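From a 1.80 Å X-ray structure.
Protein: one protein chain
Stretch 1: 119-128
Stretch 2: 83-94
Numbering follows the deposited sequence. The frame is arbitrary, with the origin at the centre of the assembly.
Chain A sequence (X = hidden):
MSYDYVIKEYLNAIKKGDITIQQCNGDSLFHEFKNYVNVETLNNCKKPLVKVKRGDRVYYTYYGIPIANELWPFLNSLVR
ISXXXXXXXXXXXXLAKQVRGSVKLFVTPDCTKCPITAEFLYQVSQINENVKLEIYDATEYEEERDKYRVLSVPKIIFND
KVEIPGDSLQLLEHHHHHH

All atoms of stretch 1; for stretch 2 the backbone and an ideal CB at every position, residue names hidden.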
ATOM      1  N   GLU A 119      -2.085  -4.767  -5.658  1.00 17.11           N
ATOM      2  CA  GLU A 119      -1.371  -6.013  -5.346  1.00 16.63           C
ATOM      3  C   GLU A 119      -0.094  -6.176  -6.154  1.00 15.25           C
ATOM      4  O   GLU A 119       0.953  -6.600  -5.648  1.00 16.12           O
ATOM      5  CB  GLU A 119      -2.306  -7.185  -5.597  1.00 20.50           C
ATOM      6  CG  GLU A 119      -1.739  -8.524  -5.139  1.00 22.75           C
ATOM      7  CD  GLU A 119      -2.799  -9.366  -4.440  1.00 26.80           C
ATOM      8  OE1 GLU A 119      -3.763  -9.822  -5.111  1.00 26.67           O
ATOM      9  OE2 GLU A 119      -2.666  -9.560  -3.216  1.00 25.70           O
ATOM     10  N   PHE A 120      -0.191  -5.823  -7.428  1.00 16.07           N
ATOM     11  CA  PHE A 120       0.917  -5.903  -8.365  1.00 16.14           C
ATOM     12  C   PHE A 120       2.017  -4.927  -7.901  1.00 15.29           C
ATOM     13  O   PHE A 120       3.176  -5.318  -7.732  1.00 14.06           O
ATOM     14  CB  PHE A 120       0.412  -5.541  -9.771  1.00 17.07           C
ATOM     15  CG  PHE A 120       1.491  -5.514 -10.821  1.00 21.48           C
ATOM     16  CD1 PHE A 120       1.958  -6.696 -11.388  1.00 21.20           C
ATOM     17  CD2 PHE A 120       2.019  -4.303 -11.259  1.00 23.54           C
ATOM     18  CE1 PHE A 120       2.947  -6.679 -12.395  1.00 23.06           C
ATOM     19  CE2 PHE A 120       3.002  -4.261 -12.252  1.00 24.37           C
ATOM     20  CZ  PHE A 120       3.466  -5.456 -12.825  1.00 23.09           C
ATOM     21  N   LEU A 121       1.643  -3.682  -7.614  1.00 14.02           N
ATOM     22  CA  LEU A 121       2.657  -2.712  -7.186  1.00 13.52           C
ATOM     23  C   LEU A 121       3.234  -3.002  -5.807  1.00 14.40           C
ATOM     24  O   LEU A 121       4.408  -2.721  -5.573  1.00 16.75           O
ATOM     25  CB  LEU A 121       2.094  -1.282  -7.259  1.00 12.95           C
ATOM     26  CG  LEU A 121       1.831  -0.836  -8.698  1.00 12.13           C
ATOM     27  CD1 LEU A 121       1.164   0.576  -8.692  1.00 13.23           C
ATOM     28  CD2 LEU A 121       3.177  -0.785  -9.502  1.00 13.12           C
ATOM     29  N   TYR A 122       2.444  -3.594  -4.905  1.00 14.40           N
ATOM     30  CA  TYR A 122       2.972  -3.934  -3.567  1.00 14.53           C
ATOM     31  C   TYR A 122       4.117  -4.912  -3.773  1.00 14.72           C
ATOM     32  O   TYR A 122       5.134  -4.855  -3.073  1.00 14.96           O
ATOM     33  CB  TYR A 122       1.921  -4.605  -2.693  1.00 14.66           C
ATOM     34  CG  TYR A 122       0.853  -3.674  -2.180  1.00 14.78           C
ATOM     35  CD1 TYR A 122      -0.464  -4.130  -1.995  1.00 15.23           C
ATOM     36  CD2 TYR A 122       1.161  -2.342  -1.843  1.00 16.14           C
ATOM     37  CE1 TYR A 122      -1.462  -3.282  -1.476  1.00 14.72           C
ATOM     38  CE2 TYR A 122       0.169  -1.470  -1.323  1.00 15.97           C
ATOM     39  CZ  TYR A 122      -1.135  -1.961  -1.138  1.00 16.00           C
ATOM     40  OH  TYR A 122      -2.105  -1.168  -0.579  1.00 16.94           O
ATOM     41  N   GLN A 123       3.961  -5.810  -4.741  1.00 15.00           N
ATOM     42  CA  GLN A 123       5.023  -6.781  -4.993  1.00 16.55           C
ATOM     43  C   GLN A 123       6.225  -6.116  -5.648  1.00 16.35           C
ATOM     44  O   GLN A 123       7.353  -6.479  -5.362  1.00 17.60           O
ATOM     45  CB  GLN A 123       4.487  -7.931  -5.823  1.00 19.21           C
ATOM     46  CG  GLN A 123       3.512  -8.764  -4.983  1.00 21.53           C
ATOM     47  CD  GLN A 123       2.878  -9.858  -5.770  1.00 24.88           C
ATOM     48  OE1 GLN A 123       1.816  -9.680  -6.360  1.00 28.34           O
ATOM     49  NE2 GLN A 123       3.534 -11.011  -5.804  1.00 27.36           N
ATOM     50  N   VAL A 124       5.983  -5.150  -6.526  1.00 16.67           N
ATOM     51  CA  VAL A 124       7.086  -4.421  -7.129  1.00 16.84           C
ATOM     52  C   VAL A 124       7.895  -3.683  -6.022  1.00 16.82           C
ATOM     53  O   VAL A 124       9.141  -3.655  -6.048  1.00 16.09           O
ATOM     54  CB  VAL A 124       6.557  -3.406  -8.168  1.00 17.87           C
ATOM     55  CG1 VAL A 124       7.687  -2.534  -8.668  1.00 17.00           C
ATOM     56  CG2 VAL A 124       5.874  -4.138  -9.323  1.00 17.37           C
ATOM     57  N   SER A 125       7.213  -3.108  -5.029  1.00 16.09           N
ATOM     58  CA  SER A 125       7.927  -2.385  -3.954  1.00 17.63           C
ATOM     59  C   SER A 125       8.802  -3.331  -3.123  1.00 18.07           C
ATOM     60  O   SER A 125       9.803  -2.915  -2.532  1.00 19.33           O
ATOM     61  CB  SER A 125       6.927  -1.641  -3.032  1.00 19.99           C
ATOM     62  OG  SER A 125       6.282  -2.488  -2.078  1.00 19.98           O
ATOM     63  N   GLN A 126       8.414  -4.602  -3.093  1.00 20.17           N
ATOM     64  CA  GLN A 126       9.184  -5.640  -2.380  1.00 21.40           C
ATOM     65  C   GLN A 126      10.470  -5.989  -3.118  1.00 23.29           C
ATOM     66  O   GLN A 126      11.531  -6.183  -2.500  1.00 23.22           O
ATOM     67  CB  GLN A 126       8.375  -6.925  -2.313  1.00 25.01           C
ATOM     68  CG  GLN A 126       7.718  -7.236  -1.028  1.00 25.01           C
ATOM     69  CD  GLN A 126       6.986  -8.571  -1.113  1.00 22.87           C
ATOM     70  OE1 GLN A 126       5.858  -8.632  -1.567  1.00 24.20           O
ATOM     71  NE2 GLN A 126       7.646  -9.635  -0.715  1.00 20.78           N
ATOM     72  N   ILE A 127      10.355  -6.116  -4.443  1.00 21.34           N
ATOM     73  CA  ILE A 127      11.457  -6.493  -5.321  1.00 25.28           C
ATOM     74  C   ILE A 127      12.441  -5.391  -5.602  1.00 24.69           C
ATOM     75  O   ILE A 127      13.615  -5.653  -5.828  1.00 24.59           O
ATOM     76  CB  ILE A 127      10.950  -6.886  -6.744  1.00 28.14           C
ATOM     77  CG1 ILE A 127       9.948  -8.022  -6.679  1.00 29.76           C
ATOM     78  CG2 ILE A 127      12.119  -7.261  -7.636  1.00 31.93           C
ATOM     79  CD1 ILE A 127       9.204  -8.161  -7.970  1.00 31.68           C
ATOM     80  N   ASN A 128      11.965  -4.156  -5.583  1.00 22.30           N
ATOM     81  CA  ASN A 128      12.800  -3.043  -6.009  1.00 22.38           C
ATOM     82  C   ASN A 128      12.854  -1.878  -5.025  1.00 23.54           C
ATOM     83  O   ASN A 128      11.916  -1.080  -4.933  1.00 20.34           O
ATOM     84  CB  ASN A 128      12.233  -2.605  -7.391  1.00 21.24           C
ATOM     85  CG  ASN A 128      13.024  -1.498  -8.056  1.00 20.17           C
ATOM     86  OD1 ASN A 128      12.773  -1.160  -9.225  1.00 25.49           O
ATOM     87  ND2 ASN A 128      13.960  -0.939  -7.354  1.00 19.65           N
ATOM     88  N   UNK A  83       7.165 -12.677   4.979  1.00 21.40           N
ATOM     89  CA  UNK A  83       7.740 -13.976   4.590  1.00 23.88           C
ATOM     90  C   UNK A  83       8.767 -13.819   3.469  1.00 25.02           C
ATOM     91  O   UNK A  83       9.451 -14.779   3.086  1.00 24.11           O
ATOM     92  CB  UNK A  83       6.634 -14.936   4.148  1.00 23.88           C
ATOM     93  N   UNK A  84       8.892 -12.602   2.957  1.00 26.12           N
ATOM     94  CA  UNK A  84       9.836 -12.316   1.874  1.00 27.50           C
ATOM     95  C   UNK A  84       9.550 -13.178   0.655  1.00 27.95           C
ATOM     96  O   UNK A  84      10.462 -13.773   0.046  1.00 29.53           O
ATOM     97  CB  UNK A  84      11.275 -12.539   2.345  1.00 27.50           C
ATOM     98  N   UNK A  85       8.274 -13.265   0.303  1.00 26.32           N
ATOM     99  CA  UNK A  85       7.873 -14.006  -0.875  1.00 27.71           C
ATOM    100  C   UNK A  85       7.154 -13.099  -1.881  1.00 27.36           C
ATOM    101  O   UNK A  85       6.420 -12.198  -1.506  1.00 26.47           O
ATOM    102  CB  UNK A  85       6.975 -15.179  -0.477  1.00 27.71           C
ATOM    103  N   UNK A  86       7.396 -13.335  -3.163  1.00 28.47           N
ATOM    104  CA  UNK A  86       6.731 -12.575  -4.212  1.00 30.12           C
ATOM    105  C   UNK A  86       6.112 -13.601  -5.169  1.00 29.56           C
ATOM    106  O   UNK A  86       6.678 -14.675  -5.395  1.00 27.11           O
ATOM    107  CB  UNK A  86       7.699 -11.635  -4.933  1.00 30.12           C
ATOM    108  N   UNK A  87       4.945 -13.294  -5.717  1.00 28.52           N
ATOM    109  CA  UNK A  87       4.317 -14.243  -6.619  1.00 30.15           C
ATOM    110  C   UNK A  87       4.301 -13.822  -8.097  1.00 30.35           C
ATOM    111  O   UNK A  87       3.692 -14.497  -8.925  1.00 31.42           O
ATOM    112  CB  UNK A  87       2.880 -14.486  -6.153  1.00 30.15           C
ATOM    113  N   UNK A  88       4.961 -12.714  -8.428  1.00 27.43           N
ATOM    114  CA  UNK A  88       5.031 -12.293  -9.828  1.00 26.30           C
ATOM    115  C   UNK A  88       5.970 -13.303 -10.530  1.00 25.82           C
ATOM    116  O   UNK A  88       6.865 -13.871  -9.894  1.00 23.88           O
ATOM    117  CB  UNK A  88       5.531 -10.853  -9.964  1.00 26.30           C
ATOM    118  N   UNK A  89       5.785 -13.531 -11.827  1.00 24.72           N
ATOM    119  CA  UNK A  89       6.641 -14.497 -12.528  1.00 26.10           C
ATOM    120  C   UNK A  89       8.035 -13.905 -12.786  1.00 26.04           C
ATOM    121  O   UNK A  89       8.234 -12.699 -12.633  1.00 25.09           O
ATOM    122  CB  UNK A  89       5.995 -14.919 -13.849  1.00 26.10           C
ATOM    123  N   UNK A  90       8.984 -14.748 -13.181  1.00 25.01           N
ATOM    124  CA  UNK A  90      10.362 -14.311 -13.399  1.00 27.10           C
ATOM    125  C   UNK A  90      10.544 -13.167 -14.391  1.00 24.78           C
ATOM    126  O   UNK A  90      11.413 -12.336 -14.205  1.00 26.02           O
ATOM    127  CB  UNK A  90      11.189 -15.506 -13.879  1.00 27.10           C
ATOM    128  N   UNK A  91       9.747 -13.126 -15.443  1.00 24.75           N
ATOM    129  CA  UNK A  91       9.896 -12.057 -16.418  1.00 25.04           C
ATOM    130  C   UNK A  91       9.445 -10.740 -15.818  1.00 23.35           C
ATOM    131  O   UNK A  91      10.129  -9.739 -15.977  1.00 23.25           O
ATOM    132  CB  UNK A  91       9.103 -12.366 -17.690  1.00 25.04           C
ATOM    133  N   UNK A  92       8.294 -10.744 -15.150  1.00 22.35           N
ATOM    134  CA  UNK A  92       7.785  -9.546 -14.498  1.00 22.81           C
ATOM    135  C   UNK A  92       8.782  -9.070 -13.452  1.00 22.20           C
ATOM    136  O   UNK A  92       9.017  -7.867 -13.322  1.00 23.27           O
ATOM    137  CB  UNK A  92       6.419  -9.810 -13.861  1.00 22.81           C
ATOM    138  N   UNK A  93       9.364  -9.991 -12.685  1.00 20.61           N
ATOM    139  CA  UNK A  93      10.351  -9.581 -11.689  1.00 20.66           C
ATOM    140  C   UNK A  93      11.552  -8.856 -12.304  1.00 21.41           C
ATOM    141  O   UNK A  93      11.964  -7.794 -11.837  1.00 20.58           O
ATOM    142  CB  UNK A  93      10.836 -10.806 -10.911  1.00 20.66           C
ATOM    143  N   UNK A  94      12.142  -9.439 -13.349  1.00 21.01           N
ATOM    144  CA  UNK A  94      13.279  -8.803 -13.997  1.00 22.30           C
ATOM    145  C   UNK A  94      12.929  -7.431 -14.495  1.00 22.53           C
ATOM    146  O   UNK A  94      13.721  -6.483 -14.374  1.00 20.87           O
ATOM    147  CB  UNK A  94      13.790  -9.661 -15.156  1.00 22.30           C
TER

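Stretch 1 is helical as far as Ile-127 and presents Phe-120, Gln-123, Gln-126 and Ile-127 to a loop leading into a helix that begins at 90.

Position 83 has nothing of stretch 1 within 5.5 Å of its ideal CB, so many polar residues would suit; it is Asn-83. At 84 the phi is positive, 58°, which favours glycine, asparagine or aspartate, and CA-to-CB points away. The residue is Asn-84. Its end nevertheless comes nearer, and a water bridges the gap, donating to Asn-84 OD1 at 2.8 Å and accepting from Gln-126 NE2 at 2.9 Å.

Position 85 is extended and its CB points away, so its backbone matters more than its side chain: Gln-126 NE2 donates to the carbonyl O of this residue at 2.9 Å and 162°. Beta-branched residues suit such backbone angles, and Val-85 is found.

Position 86, also extended, points sideways, its ideal CB 4.6 Å from Ile-127 CG1 and 4.7 Å from Gln-126 NE2. A compact apolar side chain would fit, valine, isoleucine or threonine among them. Val-86 CG2 packs on Ile-127 CG1 at 4.0 Å and lies 3.5 Å from Gln-126 NE2.

At 87 the CB points sideways and only the end of Gln-123 is close, so small or polar residues would serve. It is Asn-87, whose backbone N lies 2.7 Å from Gln-123 NE2.

Position 88 points toward the helix, into a hollow lined by Phe-120, Gln-123, Val-124 and Ile-127. This asks for a sizeable apolar side chain, leucine, methionine or isoleucine. In Leu-88, m then t, CD2 reaches Phe-120 CD1 at 3.7 Å, and CD1 meets Gln-123 CB at 3.7 Å and Ile-127 CD1 at 4.1 Å.

Position 89 is out of reach and directly precedes a helix, where aspartate, serine, threonine or asparagine can cap. Asp-89 OD2 accepts from the backbone N of 92 at 2.8 Å and, weakly, from that of 91 at 2.8 Å. Positions 90 and 91 are free of stretch 1 and suit polar helix formers: Glu-90 and Arg-91.

Position 92 points toward Phe-120, so a long side chain, apolar or charged, could lie beside the ring. Glu-92 sets OE2 at the ring edge, 4.2 Å from Phe-120 CE1, while its OE1 accepts from Asp-89 N at 2.9 Å.

Position 93 has Ile-127 CD1 4.3 Å from its ideal CB, favouring valine, alanine or isoleucine; Val-93 CG2 touches Ile-127 CD1 at 3.8 Å. Position 94 points away into space free of stretch 1, so polar helix formers would suit; it is Glu-94.

Stretch 2 83-94: NNVVNLDEREVE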
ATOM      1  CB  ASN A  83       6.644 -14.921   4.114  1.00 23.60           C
ATOM      2  CG  ASN A  83       5.797 -15.448   5.251  1.00 27.22           C
ATOM      3  OD1 ASN A  83       4.643 -15.797   5.058  1.00 29.80           O
ATOM      4  ND2 ASN A  83       6.370 -15.516   6.437  1.00 23.38           N
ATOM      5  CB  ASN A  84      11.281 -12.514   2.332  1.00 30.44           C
ATOM      6  CG  ASN A  84      12.283 -12.044   1.286  1.00 33.61           C
ATOM      7  OD1 ASN A  84      11.976 -11.156   0.487  1.00 34.72           O
ATOM      8  ND2 ASN A  84      13.486 -12.625   1.291  1.00 34.11           N
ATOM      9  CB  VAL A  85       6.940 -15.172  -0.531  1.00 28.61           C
ATOM     10  CG1 VAL A  85       5.577 -14.674  -0.102  1.00 29.18           C
ATOM     11  CG2 VAL A  85       6.797 -16.072  -1.745  1.00 30.54           C
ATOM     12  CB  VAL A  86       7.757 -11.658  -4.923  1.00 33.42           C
ATOM     13  CG1 VAL A  86       7.389 -11.467  -6.384  1.00 34.65           C
ATOM     14  CG2 VAL A  86       7.804 -10.284  -4.191  1.00 32.00           C
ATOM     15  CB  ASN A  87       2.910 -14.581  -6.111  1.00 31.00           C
ATOM     16  CG  ASN A  87       2.950 -15.328  -4.762  1.00 33.30           C
ATOM     17  OD1 ASN A  87       3.517 -16.431  -4.666  1.00 33.60           O
ATOM     18  ND2 ASN A  87       2.371 -14.725  -3.719  1.00 31.65           N
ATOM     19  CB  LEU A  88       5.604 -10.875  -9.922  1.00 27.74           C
ATOM     20  CG  LEU A  88       4.748  -9.807  -9.240  1.00 27.96           C
ATOM     21  CD1 LEU A  88       5.383  -8.461  -9.423  1.00 30.72           C
ATOM     22  CD2 LEU A  88       3.366  -9.799  -9.831  1.00 29.31           C
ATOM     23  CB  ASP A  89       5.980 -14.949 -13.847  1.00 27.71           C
ATOM     24  CG  ASP A  89       5.901 -13.836 -14.883  1.00 29.45           C
ATOM     25  OD1 ASP A  89       4.773 -13.559 -15.343  1.00 31.06           O
ATOM     26  OD2 ASP A  89       6.955 -13.239 -15.248  1.00 29.66           O
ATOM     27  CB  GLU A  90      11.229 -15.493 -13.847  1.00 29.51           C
ATOM     28  CG  GLU A  90      11.074 -16.736 -12.987  1.00 34.16           C
ATOM     29  CD  GLU A  90      12.027 -17.883 -13.392  1.00 37.68           C
ATOM     30  OE1 GLU A  90      11.865 -18.999 -12.848  1.00 40.74           O
ATOM     31  OE2 GLU A  90      12.932 -17.675 -14.231  1.00 36.52           O
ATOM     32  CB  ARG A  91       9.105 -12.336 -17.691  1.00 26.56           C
ATOM     33  CG  ARG A  91       9.578 -13.539 -18.483  1.00 29.80           C
ATOM     34  CD  ARG A  91       8.617 -14.696 -18.243  1.00 31.85           C
ATOM     35  NE  ARG A  91       9.366 -15.811 -17.727  1.00 35.10           N
ATOM     36  CZ  ARG A  91       8.839 -16.851 -17.111  1.00 32.73           C
ATOM     37  NH1 ARG A  91       7.537 -16.923 -16.915  1.00 33.63           N
ATOM     38  NH2 ARG A  91       9.635 -17.821 -16.719  1.00 35.20           N
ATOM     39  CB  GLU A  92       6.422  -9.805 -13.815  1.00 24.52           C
ATOM     40  CG  GLU A  92       5.304 -10.185 -14.769  1.00 27.93           C
ATOM     41  CD  GLU A  92       4.049 -10.667 -14.043  1.00 31.98           C
ATOM     42  OE1 GLU A  92       4.201 -11.452 -13.069  1.00 32.60           O
ATOM     43  OE2 GLU A  92       2.918 -10.286 -14.459  1.00 32.40           O
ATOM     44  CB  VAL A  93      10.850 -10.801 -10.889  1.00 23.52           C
ATOM     45  CG1 VAL A  93      12.039 -10.407  -9.990  1.00 24.89           C
ATOM     46  CG2 VAL A  93       9.711 -11.335 -10.057  1.00 22.01           C
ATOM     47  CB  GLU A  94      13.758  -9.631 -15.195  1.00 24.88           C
ATOM     48  CG  GLU A  94      14.583 -10.813 -14.788  1.00 30.40           C
ATOM     49  CD  GLU A  94      15.777 -10.380 -13.935  1.00 34.03           C
ATOM     50  OE1 GLU A  94      16.745  -9.809 -14.499  1.00 34.67           O
ATOM     51  OE2 GLU A  94      15.726 -10.604 -12.705  1.00 34.98           O
TER
HETATM   52  O   HOH W   1      10.175  -9.028   0.533  1.00 39.22           O
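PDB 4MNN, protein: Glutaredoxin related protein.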